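Local coordinates for protein cyanophycinase-like exopeptidase (PDB 6NQC) that probably hydrolyses peptide bonds as a cyanophycinase-like exopeptidase of the serine peptidase family S51, at residues K195-D199 and S200-I204; A157-S161 and T162-N166; H125-A128 and D129-N133. One frame throughout, in Å; residues are numbered along the deposited sequence.

Overall arrangement
All three interactions are local, each made by a continuous run of chain, but they sit at different depths. Interaction 1 is a surface contact that opens helix 199-205. Interaction 3, partly buried, spans most of helix 124-131, whereas interaction 2 is buried and leads from the end of helix 155-158 into strand 163-164. Backbone helix bonds dominate interactions 1 and 3, the latter with an added threonine hydroxyl; interaction 2 relies on apolar packing and a bridging water. Interaction 2 also touches both others: Pro165 packs on Ile204 of interaction 1, and Val159 meets Leu127 of interaction 3, with Pro165 O 2.9 Å from His125 NE2.

Interaction 1 of 3, residues K195-D199 and S200-I204; sequences KWIPD and SAAKI
Pro198 O receives the amide of Ala202 in a fairly straight bond (N to O 3.0 Å, N-H...O angle 162°), which closes the first turn of helix 199-205. Proline stands at the N-cap, where its lack of an amide proton costs the helix nothing. One residue on, Lys203 N repeats the pattern to Asp199 O at 3.0 Å, with a more bent N-H...O angle. The lysine side chain leans back over the same carbonyl, its CG lying 3.3 Å from Asp199 O. Under the turn the contact is apolar. Ile197 puts CG1 between its own backbone N and carbonyl carbon (chi1 63°), and CD1 extends from there to 3.8 Å from Ala201 CB and 3.5 Å from Ala202 N. Pro198 CD meets the same Ala201 methyl at 3.8 Å, while from neighbouring loops Phe167 touches Ala201 and Phe194 touches Ala202. Asp199 and Lys203 carry opposite charges, yet Asp199 OD2 and Lys203 NZ remain 5.2 Å apart, too far for a direct pair. The helix start therefore rests on backbone bonds and small apolar contacts, with any attraction between the two charges probably only a modest addition; the acidic group at the first turn would also suit the helix dipole.

Interaction 2 of 3, residues A157-S161 and T162-N166; sequences AMVLS and THVPN
Met158 and Val164 meet where the chain turns back after helix 155-158, and together with Ser161 they bury the most surface in this contact. A type I beta turn from Met158 to Ser161 reverses the backbone, its Ser161 N to Met158 O bond weak, and Val164 comes to lie beside Val159. The methionine chain is bent at its last torsion (chi3 64°), which carries Met158 CE to 4.1 Å from Pro165 CD and 4.2 Å from Val164 CG1; the side chains of Met158 and Pro165 cross at about a right angle. Val164 sets its CG1 branch opposite its own backbone N (chi1 178°) to face that methyl, while the CG2 branch packs 3.7 Å from Met158 O and 3.9 Å from Val159 CA. Beside this apolar patch a water donates to Met158 O at 2.7 Å and to His163 O at 2.8 Å, thereby satisfying two carbonyls and tying the helix end to the strand. Ser161 is buried at the bend itself; in one of its two conformers OG hydrogen-bonds to Val184 O. On the outer side of the bend, Thr162 OG1 and His163 ND1 share a short hydrogen bond of 2.6 Å. The turn lies close to the probable active site: Val159 touches residues of what looks like a nucleophile elbow, consistent with a serine peptidase. Around it, backbone hydrogen bonds pair Val164 with Thr175, and Thr162 with Gly177 at the strand ends, in the antiparallel pair 163-164 and 175-176; Val159 and Val164 pack on helix 124-131, and Pro165 rests against Arg185 of strand 184-187 and Leu205 of helix 199-205.

Interaction 3 of 3, residues H125-A128 and D129-N133; sequences HYLA and DTLIN
From His125 to Ile132 the backbone follows alpha-helical i to i+4 bonding, with Asp129 N to His125 O (2.9 Å, N-H...O angle 169°) the straightest and Ile132 N to Ala128 O closing the end of helix 124-131. Ile132 is the first residue to leave helical geometry. Tyr126 O is doubly gripped: Thr130 supplies its amide (N to O 2.9 Å) and also its hydroxyl, whose OG1 donates at 2.8 Å, the two approaching from opposite faces of the carbonyl plane. The threonine keeps OG1 beside its own backbone N (chi1 -65°), the position from which it can turn back along the helix. One residue along, Leu127 CD1 meets Leu131 CD1 at 3.6 Å, both leucines being buried, and Leu127 also touches residues of the putative nucleophile elbow. The polar ends of the first turn are used outside the helix: His125 ND1 bonds to Thr175 OG1, and Tyr126 OH bonds to Leu97 O. Thr130 OG1, its proton directed to the carbonyl, meanwhile sits over the centre of the Tyr126 ring, 3.4 Å from CZ.

Interaction 1 of 3, residues K195-D199 and S200-I204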
loop_
_atom_site.group_PDB
_atom_site.type_symbol
_atom_site.label_atom_id
_atom_site.label_comp_id
_atom_site.label_asym_id
_atom_site.label_seq_id
_atom_site.Cartn_x
_atom_site.Cartn_y
_atom_site.Cartn_z
ATOM N N LYS A 195 -3.160 -20.150 -6.939
ATOM C CA LYS A 195 -4.027 -20.837 -7.882
ATOM C C LYS A 195 -3.917 -20.240 -9.269
ATOM O O LYS A 195 -4.399 -20.854 -10.211
ATOM C CB LYS A 195 -5.476 -20.784 -7.404
ATOM C CG LYS A 195 -5.663 -21.221 -5.950
ATOM C CD LYS A 195 -7.141 -21.250 -5.506
ATOM C CE LYS A 195 -7.445 -22.495 -4.648
ATOM N NZ LYS A 195 -8.570 -23.341 -5.192
ATOM N N TRP A 196 -3.266 -19.084 -9.417
ATOM C CA TRP A 196 -3.278 -18.344 -10.668
ATOM C C TRP A 196 -1.976 -18.453 -11.462
ATOM O O TRP A 196 -1.946 -18.032 -12.626
ATOM C CB TRP A 196 -3.545 -16.851 -10.434
ATOM C CG TRP A 196 -4.778 -16.528 -9.700
ATOM C CD1 TRP A 196 -5.943 -17.250 -9.677
ATOM C CD2 TRP A 196 -4.991 -15.377 -8.866
ATOM N NE1 TRP A 196 -6.858 -16.634 -8.860
ATOM C CE2 TRP A 196 -6.315 -15.469 -8.367
ATOM C CE3 TRP A 196 -4.188 -14.267 -8.496
ATOM C CZ2 TRP A 196 -6.863 -14.497 -7.508
ATOM C CZ3 TRP A 196 -4.731 -13.306 -7.634
ATOM C CH2 TRP A 196 -6.063 -13.429 -7.157
ATOM N N ILE A 197 -0.916 -18.991 -10.867
ATOM C CA ILE A 197 0.394 -18.954 -11.496
ATOM C C ILE A 197 1.032 -20.337 -11.457
ATOM O O ILE A 197 0.746 -21.131 -10.561
ATOM C CB ILE A 197 1.326 -17.928 -10.803
ATOM C CG1 ILE A 197 1.591 -18.320 -9.340
ATOM C CG2 ILE A 197 0.759 -16.498 -10.876
ATOM C CD1 ILE A 197 2.629 -17.400 -8.627
ATOM N N PRO A 198 1.952 -20.636 -12.362
ATOM C CA PRO A 198 2.615 -21.940 -12.350
ATOM C C PRO A 198 3.668 -22.021 -11.249
ATOM O O PRO A 198 4.018 -21.038 -10.587
ATOM C CB PRO A 198 3.236 -22.029 -13.747
ATOM C CG PRO A 198 3.460 -20.629 -14.156
ATOM C CD PRO A 198 2.408 -19.770 -13.466
ATOM N N ASP A 199 4.144 -23.246 -11.023
ATOM C CA ASP A 199 5.103 -23.490 -9.943
ATOM C C ASP A 199 6.362 -22.651 -10.107
ATOM O O ASP A 199 6.965 -22.197 -9.104
ATOM C CB ASP A 199 5.482 -24.970 -9.889
ATOM C CG ASP A 199 4.334 -25.849 -9.455
ATOM O OD1 ASP A 199 3.271 -25.297 -9.079
ATOM O OD2 ASP A 199 4.486 -27.091 -9.491
ATOM N N SER A 200 6.784 -22.452 -11.358
ATOM C CA SER A 200 7.989 -21.677 -11.630
ATOM C C SER A 200 7.835 -20.252 -11.112
ATOM O O SER A 200 8.752 -19.701 -10.474
ATOM C CB SER A 200 8.278 -21.683 -13.134
ATOM O OG SER A 200 7.444 -20.770 -13.833
ATOM N N ALA A 201 6.661 -19.654 -11.363
ATOM C CA ALA A 201 6.358 -18.317 -10.875
ATOM C C ALA A 201 6.243 -18.288 -9.358
ATOM O O ALA A 201 6.712 -17.338 -8.707
ATOM C CB ALA A 201 5.068 -17.830 -11.524
ATOM N N ALA A 202 5.601 -19.302 -8.792
ATOM C CA ALA A 202 5.448 -19.380 -7.351
ATOM C C ALA A 202 6.795 -19.371 -6.651
ATOM O O ALA A 202 6.917 -18.812 -5.558
ATOM C CB ALA A 202 4.660 -20.637 -6.974
ATOM N N LYS A 203 7.809 -20.022 -7.240
ATOM C CA LYS A 203 9.108 -20.116 -6.585
ATOM C C LYS A 203 9.768 -18.750 -6.489
ATOM O O LYS A 203 10.450 -18.448 -5.488
ATOM C CB LYS A 203 10.031 -21.088 -7.333
ATOM C CG LYS A 203 9.607 -22.561 -7.218
ATOM C CD LYS A 203 10.386 -23.494 -8.160
ATOM C CE LYS A 203 9.676 -24.852 -8.332
ATOM N NZ LYS A 203 9.273 -25.131 -9.769
ATOM N N ILE A 204 9.604 -17.929 -7.540
ATOM C CA ILE A 204 10.109 -16.560 -7.532
ATOM C C ILE A 204 9.351 -15.723 -6.494
ATOM O O ILE A 204 9.946 -15.028 -5.668
ATOM C CB ILE A 204 9.991 -15.973 -8.945
ATOM C CG1 ILE A 204 10.938 -16.699 -9.928
ATOM C CG2 ILE A 204 10.288 -14.464 -8.970
ATOM C CD1 ILE A 204 10.723 -16.392 -11.409
#

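Interaction 2 of 3, residues A157-S161 and T162-N166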
loop_
_atom_site.group_PDB
_atom_site.type_symbol
_atom_site.label_atom_id
_atom_site.label_comp_id
_atom_site.label_asym_id
_atom_site.label_seq_id
_atom_site.Cartn_x
_atom_site.Cartn_y
_atom_site.Cartn_z
ATOM N N ALA A 157 0.745 -2.724 -2.037
ATOM C CA ALA A 157 1.551 -3.217 -0.941
ATOM C C ALA A 157 2.889 -3.775 -1.428
ATOM O O ALA A 157 3.922 -3.607 -0.767
ATOM C CB ALA A 157 0.768 -4.275 -0.175
ATOM N N MET A 158 2.908 -4.433 -2.592
ATOM C CA MET A 158 4.153 -5.048 -3.080
ATOM C C MET A 158 5.224 -4.002 -3.354
ATOM O O MET A 158 6.426 -4.242 -3.136
ATOM C CB MET A 158 3.871 -5.869 -4.346
ATOM C CG MET A 158 2.931 -7.059 -4.090
ATOM S SD MET A 158 2.416 -7.936 -5.579
ATOM C CE MET A 158 4.016 -8.571 -6.148
ATOM N N VAL A 159 4.818 -2.819 -3.824
ATOM C CA VAL A 159 5.840 -1.869 -4.258
ATOM C C VAL A 159 6.468 -1.114 -3.092
ATOM O O VAL A 159 7.415 -0.353 -3.296
ATOM C CB VAL A 159 5.296 -0.827 -5.248
ATOM C CG1 VAL A 159 4.770 -1.488 -6.524
ATOM C CG2 VAL A 159 4.180 -0.023 -4.587
ATOM N N LEU A 160 5.995 -1.323 -1.867
ATOM C CA LEU A 160 6.570 -0.640 -0.711
ATOM C C LEU A 160 7.894 -1.274 -0.246
ATOM O O LEU A 160 8.655 -0.611 0.468
ATOM C CB LEU A 160 5.545 -0.621 0.440
ATOM C CG LEU A 160 4.197 0.015 0.079
ATOM C CD1 LEU A 160 3.228 0.018 1.223
ATOM C CD2 LEU A 160 4.430 1.416 -0.485
ATOM N N SER A 161 8.173 -2.515 -0.655
ATOM C CA SER A 161 9.435 -3.183 -0.370
ATOM C C SER A 161 10.545 -2.628 -1.266
ATOM O O SER A 161 10.328 -1.763 -2.128
ATOM C CB SER A 161 9.311 -4.687 -0.619
ATOM O OG SER A 161 8.451 -5.296 0.316
ATOM N N THR A 162 11.753 -3.170 -1.076
ATOM C CA THR A 162 12.881 -2.741 -1.898
ATOM C C THR A 162 12.785 -3.321 -3.307
ATOM O O THR A 162 13.253 -2.697 -4.259
ATOM C CB THR A 162 14.240 -3.176 -1.286
ATOM O OG1 THR A 162 14.276 -4.614 -1.153
ATOM C CG2 THR A 162 14.480 -2.500 0.043
ATOM N N HIS A 163 12.150 -4.488 -3.458
ATOM C CA HIS A 163 12.108 -5.210 -4.719
ATOM C C HIS A 163 10.753 -5.855 -4.947
ATOM O O HIS A 163 10.073 -6.266 -3.998
ATOM C CB HIS A 163 13.196 -6.276 -4.772
ATOM C CG HIS A 163 14.567 -5.692 -4.673
ATOM N ND1 HIS A 163 15.121 -5.342 -3.469
ATOM C CD2 HIS A 163 15.445 -5.302 -5.628
ATOM C CE1 HIS A 163 16.309 -4.806 -3.685
ATOM N NE2 HIS A 163 16.521 -4.760 -4.985
ATOM N N VAL A 164 10.400 -5.972 -6.223
ATOM C CA VAL A 164 9.119 -6.533 -6.650
ATOM C C VAL A 164 9.423 -7.742 -7.524
ATOM O O VAL A 164 10.085 -7.586 -8.557
ATOM C CB VAL A 164 8.264 -5.516 -7.419
ATOM C CG1 VAL A 164 6.997 -6.165 -7.868
ATOM C CG2 VAL A 164 8.000 -4.257 -6.522
ATOM N N PRO A 165 8.949 -8.948 -7.174
ATOM C CA PRO A 165 9.320 -10.147 -7.957
ATOM C C PRO A 165 8.726 -10.101 -9.349
ATOM O O PRO A 165 7.594 -9.664 -9.539
ATOM C CB PRO A 165 8.695 -11.294 -7.171
ATOM C CG PRO A 165 7.530 -10.612 -6.432
ATOM C CD PRO A 165 8.021 -9.276 -6.079
ATOM N N ASN A 166 9.501 -10.565 -10.316
ATOM C CA ASN A 166 9.056 -10.656 -11.707
ATOM C C ASN A 166 9.001 -12.115 -12.140
ATOM O O ASN A 166 10.041 -12.714 -12.472
ATOM C CB ASN A 166 9.962 -9.851 -12.639
ATOM C CG ASN A 166 9.335 -9.632 -14.013
ATOM O OD1 ASN A 166 8.587 -10.478 -14.505
ATOM N ND2 ASN A 166 9.644 -8.503 -14.636
HETATM O O HOH W 1 7.401 -6.771 -3.578
#

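Interaction 3 of 3, residues H125-A128 and D129-N133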
loop_
_atom_site.group_PDB
_atom_site.type_symbol
_atom_site.label_atom_id
_atom_site.label_comp_id
_atom_site.label_asym_id
_atom_site.label_seq_id
_atom_site.Cartn_x
_atom_site.Cartn_y
_atom_site.Cartn_z
ATOM N N HIS A 125 4.710 -3.785 -11.161
ATOM C CA HIS A 125 5.881 -3.334 -11.901
ATOM C C HIS A 125 5.633 -1.962 -12.505
ATOM O O HIS A 125 6.516 -1.088 -12.447
ATOM C CB HIS A 125 6.252 -4.369 -12.949
ATOM C CG HIS A 125 6.581 -5.689 -12.340
ATOM N ND1 HIS A 125 7.800 -5.943 -11.752
ATOM C CD2 HIS A 125 5.833 -6.808 -12.164
ATOM C CE1 HIS A 125 7.803 -7.180 -11.277
ATOM N NE2 HIS A 125 6.622 -7.725 -11.507
ATOM N N TYR A 126 4.437 -1.738 -13.053
ATOM C CA TYR A 126 4.124 -0.429 -13.609
ATOM C C TYR A 126 4.049 0.630 -12.510
ATOM O O TYR A 126 4.529 1.756 -12.695
ATOM C CB TYR A 126 2.824 -0.495 -14.406
ATOM C CG TYR A 126 2.533 0.766 -15.196
ATOM C CD1 TYR A 126 3.259 1.081 -16.330
ATOM C CD2 TYR A 126 1.511 1.642 -14.797
ATOM C CE1 TYR A 126 3.007 2.232 -17.063
ATOM C CE2 TYR A 126 1.247 2.815 -15.506
ATOM C CZ TYR A 126 2.005 3.102 -16.646
ATOM O OH TYR A 126 1.768 4.253 -17.372
ATOM N N LEU A 127 3.438 0.288 -11.364
ATOM C CA LEU A 127 3.342 1.240 -10.273
ATOM C C LEU A 127 4.729 1.710 -9.890
ATOM O O LEU A 127 5.003 2.916 -9.843
ATOM C CB LEU A 127 2.637 0.613 -9.070
ATOM C CG LEU A 127 2.559 1.519 -7.818
ATOM C CD1 LEU A 127 2.038 2.918 -8.188
ATOM C CD2 LEU A 127 1.696 0.891 -6.743
ATOM N N ALA A 128 5.636 0.752 -9.643
ATOM C CA ALA A 128 6.993 1.072 -9.241
ATOM C C ALA A 128 7.730 1.881 -10.308
ATOM O O ALA A 128 8.323 2.931 -10.014
ATOM C CB ALA A 128 7.763 -0.219 -8.962
ATOM N N ASP A 129 7.753 1.380 -11.542
ATOM C CA ASP A 129 8.496 2.066 -12.602
ATOM C C ASP A 129 7.959 3.473 -12.861
ATOM O O ASP A 129 8.720 4.370 -13.215
ATOM C CB ASP A 129 8.439 1.258 -13.888
ATOM C CG ASP A 129 9.286 -0.015 -13.846
ATOM O OD1 ASP A 129 10.188 -0.132 -12.989
ATOM O OD2 ASP A 129 9.017 -0.913 -14.660
ATOM N N THR A 130 6.665 3.703 -12.630
ATOM C CA THR A 130 6.069 4.987 -12.961
ATOM C C THR A 130 6.329 6.036 -11.892
ATOM O O THR A 130 6.542 7.201 -12.243
ATOM C CB THR A 130 4.560 4.835 -13.205
ATOM O OG1 THR A 130 4.337 4.023 -14.371
ATOM C CG2 THR A 130 3.929 6.140 -13.458
ATOM N N LEU A 131 6.362 5.662 -10.607
ATOM C CA LEU A 131 6.545 6.650 -9.553
ATOM C C LEU A 131 7.943 6.678 -8.948
ATOM O O LEU A 131 8.257 7.628 -8.206
ATOM C CB LEU A 131 5.548 6.434 -8.412
ATOM C CG LEU A 131 4.078 6.505 -8.847
ATOM C CD1 LEU A 131 3.141 6.328 -7.658
ATOM C CD2 LEU A 131 3.782 7.780 -9.624
ATOM N N ILE A 132 8.775 5.654 -9.179
ATOM C CA ILE A 132 10.033 5.597 -8.424
ATOM C C ILE A 132 10.846 6.845 -8.727
ATOM O O ILE A 132 10.981 7.250 -9.890
ATOM C CB ILE A 132 10.814 4.321 -8.761
ATOM C CG1 ILE A 132 11.982 4.145 -7.815
ATOM C CG2 ILE A 132 11.269 4.372 -10.221
ATOM C CD1 ILE A 132 12.664 2.752 -7.918
ATOM N N ASN A 133 11.399 7.459 -7.684
ATOM C CA ASN A 133 12.287 8.609 -7.838
ATOM C C ASN A 133 11.629 9.745 -8.613
ATOM O O ASN A 133 12.266 10.423 -9.429
ATOM C CB ASN A 133 13.600 8.215 -8.518
ATOM C CG ASN A 133 14.322 7.143 -7.783
ATOM O OD1 ASN A 133 14.184 7.012 -6.560
ATOM N ND2 ASN A 133 15.097 6.362 -8.499
#